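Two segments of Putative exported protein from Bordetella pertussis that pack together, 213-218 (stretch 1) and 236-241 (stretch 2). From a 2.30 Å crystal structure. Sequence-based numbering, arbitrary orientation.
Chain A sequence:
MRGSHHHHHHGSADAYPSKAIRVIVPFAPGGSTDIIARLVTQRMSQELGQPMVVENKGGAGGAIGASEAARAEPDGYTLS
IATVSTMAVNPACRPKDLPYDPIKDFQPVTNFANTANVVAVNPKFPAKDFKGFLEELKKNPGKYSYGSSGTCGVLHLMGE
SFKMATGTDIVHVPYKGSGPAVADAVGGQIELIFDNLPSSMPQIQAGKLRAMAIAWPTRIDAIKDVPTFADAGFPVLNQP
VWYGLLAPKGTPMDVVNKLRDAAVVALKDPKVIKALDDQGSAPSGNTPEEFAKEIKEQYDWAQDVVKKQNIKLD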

# COMPACT_ATOMS: atom_id res chain seq x y z
N ALA A 213 10.23 -13.08 -0.85
CA ALA A 213 9.32 -13.32 0.27
C ALA A 213 8.11 -12.41 0.13
O ALA A 213 8.18 -11.39 -0.52
CB ALA A 213 10.02 -13.04 1.60
N ILE A 214 6.99 -12.79 0.73
CA ILE A 214 5.78 -11.96 0.76
C ILE A 214 5.45 -11.72 2.23
O ILE A 214 5.82 -12.55 3.09
CB ILE A 214 4.53 -12.59 0.01
CG1 ILE A 214 4.15 -13.97 0.58
CG2 ILE A 214 4.73 -12.65 -1.49
CD1 ILE A 214 2.74 -14.44 0.15
N ALA A 215 4.83 -10.58 2.52
CA ALA A 215 4.31 -10.34 3.88
C ALA A 215 2.79 -10.68 3.94
O ALA A 215 1.96 -9.99 3.38
CB ALA A 215 4.62 -8.93 4.37
N TRP A 216 2.47 -11.79 4.58
CA TRP A 216 1.14 -12.38 4.51
C TRP A 216 1.10 -13.52 5.53
O TRP A 216 2.16 -14.05 5.91
CB TRP A 216 0.87 -12.89 3.09
CG TRP A 216 -0.57 -13.04 2.72
CD1 TRP A 216 -1.21 -14.21 2.34
CD2 TRP A 216 -1.56 -12.00 2.66
NE1 TRP A 216 -2.53 -13.95 2.04
CE2 TRP A 216 -2.78 -12.60 2.23
CE3 TRP A 216 -1.55 -10.62 2.91
CZ2 TRP A 216 -3.96 -11.87 2.07
CZ3 TRP A 216 -2.72 -9.90 2.78
CH2 TRP A 216 -3.91 -10.52 2.34
N PRO A 217 -0.10 -13.87 6.02
CA PRO A 217 -0.14 -15.01 6.96
C PRO A 217 0.29 -16.34 6.36
O PRO A 217 0.83 -17.16 7.05
CB PRO A 217 -1.63 -15.06 7.41
CG PRO A 217 -2.16 -13.69 7.13
CD PRO A 217 -1.42 -13.24 5.87
N THR A 218 0.06 -16.55 5.09
CA THR A 218 0.42 -17.79 4.48
C THR A 218 0.98 -17.51 3.09
O THR A 218 0.94 -16.35 2.63
CB THR A 218 -0.81 -18.79 4.36
OG1 THR A 218 -1.75 -18.33 3.38
CG2 THR A 218 -1.53 -18.99 5.70
N VAL A 236 8.96 -10.73 12.29
CA VAL A 236 8.73 -9.29 12.55
C VAL A 236 8.43 -8.57 11.25
O VAL A 236 7.75 -7.55 11.24
CB VAL A 236 9.95 -8.58 13.33
CG1 VAL A 236 11.12 -8.27 12.40
CG2 VAL A 236 9.52 -7.25 13.99
N LEU A 237 8.94 -9.12 10.15
CA LEU A 237 8.79 -8.48 8.84
C LEU A 237 7.49 -8.89 8.15
O LEU A 237 7.13 -8.33 7.14
CB LEU A 237 10.01 -8.77 7.97
CG LEU A 237 11.39 -8.28 8.47
CD1 LEU A 237 12.49 -8.67 7.46
CD2 LEU A 237 11.47 -6.75 8.79
N ASN A 238 6.76 -9.84 8.73
CA ASN A 238 5.60 -10.40 8.07
C ASN A 238 4.31 -9.60 8.27
O ASN A 238 3.27 -10.14 8.63
CB ASN A 238 5.43 -11.86 8.53
CG ASN A 238 4.64 -12.69 7.56
OD1 ASN A 238 4.65 -12.43 6.34
ND2 ASN A 238 3.95 -13.72 8.08
N GLN A 239 4.38 -8.29 7.98
CA GLN A 239 3.28 -7.33 8.15
C GLN A 239 2.65 -6.91 6.81
O GLN A 239 3.27 -6.25 5.99
CB GLN A 239 3.74 -6.10 8.92
CG GLN A 239 4.23 -6.41 10.32
CD GLN A 239 3.09 -6.70 11.34
OE1 GLN A 239 1.87 -6.70 10.99
NE2 GLN A 239 3.49 -6.98 12.60
N PRO A 240 1.40 -7.31 6.56
CA PRO A 240 0.75 -6.77 5.37
C PRO A 240 0.26 -5.33 5.55
O PRO A 240 0.37 -4.73 6.63
CB PRO A 240 -0.42 -7.71 5.16
CG PRO A 240 -0.64 -8.39 6.49
CD PRO A 240 0.58 -8.28 7.30
N VAL A 241 -0.28 -4.80 4.46
CA VAL A 241 -0.91 -3.48 4.44
C VAL A 241 -2.42 -3.63 4.08
O VAL A 241 -2.99 -4.75 4.19
CB VAL A 241 -0.14 -2.51 3.49
CG1 VAL A 241 1.28 -2.34 3.96
CG2 VAL A 241 -0.21 -2.94 2.00

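Two short segments of one chain meet over a small contact that buries 268 Å² in all, with the touching parts running 75° apart. Their backbones come nearest at Ala215 and Asn238, whose CA atoms lie 4.4 Å from each other. Stretch 1 enters as a strand and continues as loop through Trp216 and Pro217; stretch 2 leaves a 3-10 segment at Leu237 and continues through Asn238, Gln239 and Pro240.

Hydrogen bonding across the contact is the work of one side chain, the carboxamide of Asn238, which binds both polar backbone atoms of Trp216. The backbone N of Trp216 donates to OD1 of Asn238 at 2.9 Å, with an N-H...acceptor angle of 159°, and ND2 of Asn238 donates to the backbone O of Trp216 at 2.8 Å, with a more bent angle of 136°. An amide group suits this place because it carries an acceptor and a donor side by side, matching the N and O of a single residue. The CA-to-CB bond of Asn238 points sideways to stretch 1, but chi1 of -157° (t) and chi2 of 29° bring the end of the side chain up to the backbone. OD1 of Asn238 also lies 3.0 Å from O of Trp216 and 3.5 Å from O of Ile214; since all three atoms are acceptors, neither approach is a hydrogen bond. Within stretch 2, a weak backbone hydrogen bond from N of Gln239 to O of Leu237, 2.9 Å long, spans Asn238.

Close backbone packing centres on Ala215, which is buried and points its CB toward stretch 2. This methyl sits 3.4 Å from O of Gln239 and 3.8 Å from O of Leu237, while CA of Ala215 lies 3.2 Å from OD1 of Asn238. With so many backbone and amide atoms around it, the small side chain fits in this close approach. Ala215 has 63 Å² covered by the other stretch and Asn238 59 Å², the two largest shares in the contact.

Apolar packing is supplied by Trp216 and Pro240. The CA-to-CB bond of Trp216 points away from stretch 2, yet with chi1 of -158° (t) and chi2 of -120° the end of the side chain comes nearer, and CE3 of Trp216 reaches 3.8 Å from CB of Pro240. The proline atom lies at the edge of the indole, near its plane, so the ring does not stack face-on. The CA-to-CB bond of Pro240 points toward stretch 1, and its CB also lies 3.7 Å from O of Ala215. Its compact ring gives the indole an apolar partner, while its CB also rests against the carbonyl of Ala215.

The remaining residues contribute less. Ile214 is buried, and its CA-to-CB bond points away from stretch 2. The CA-to-CB bonds of Pro217 and Gln239, both exposed, also point away; CA of Pro217 comes no closer than 4.4 Å to ND2 of Asn238, and Gln239 meets Ala215 through its backbone O.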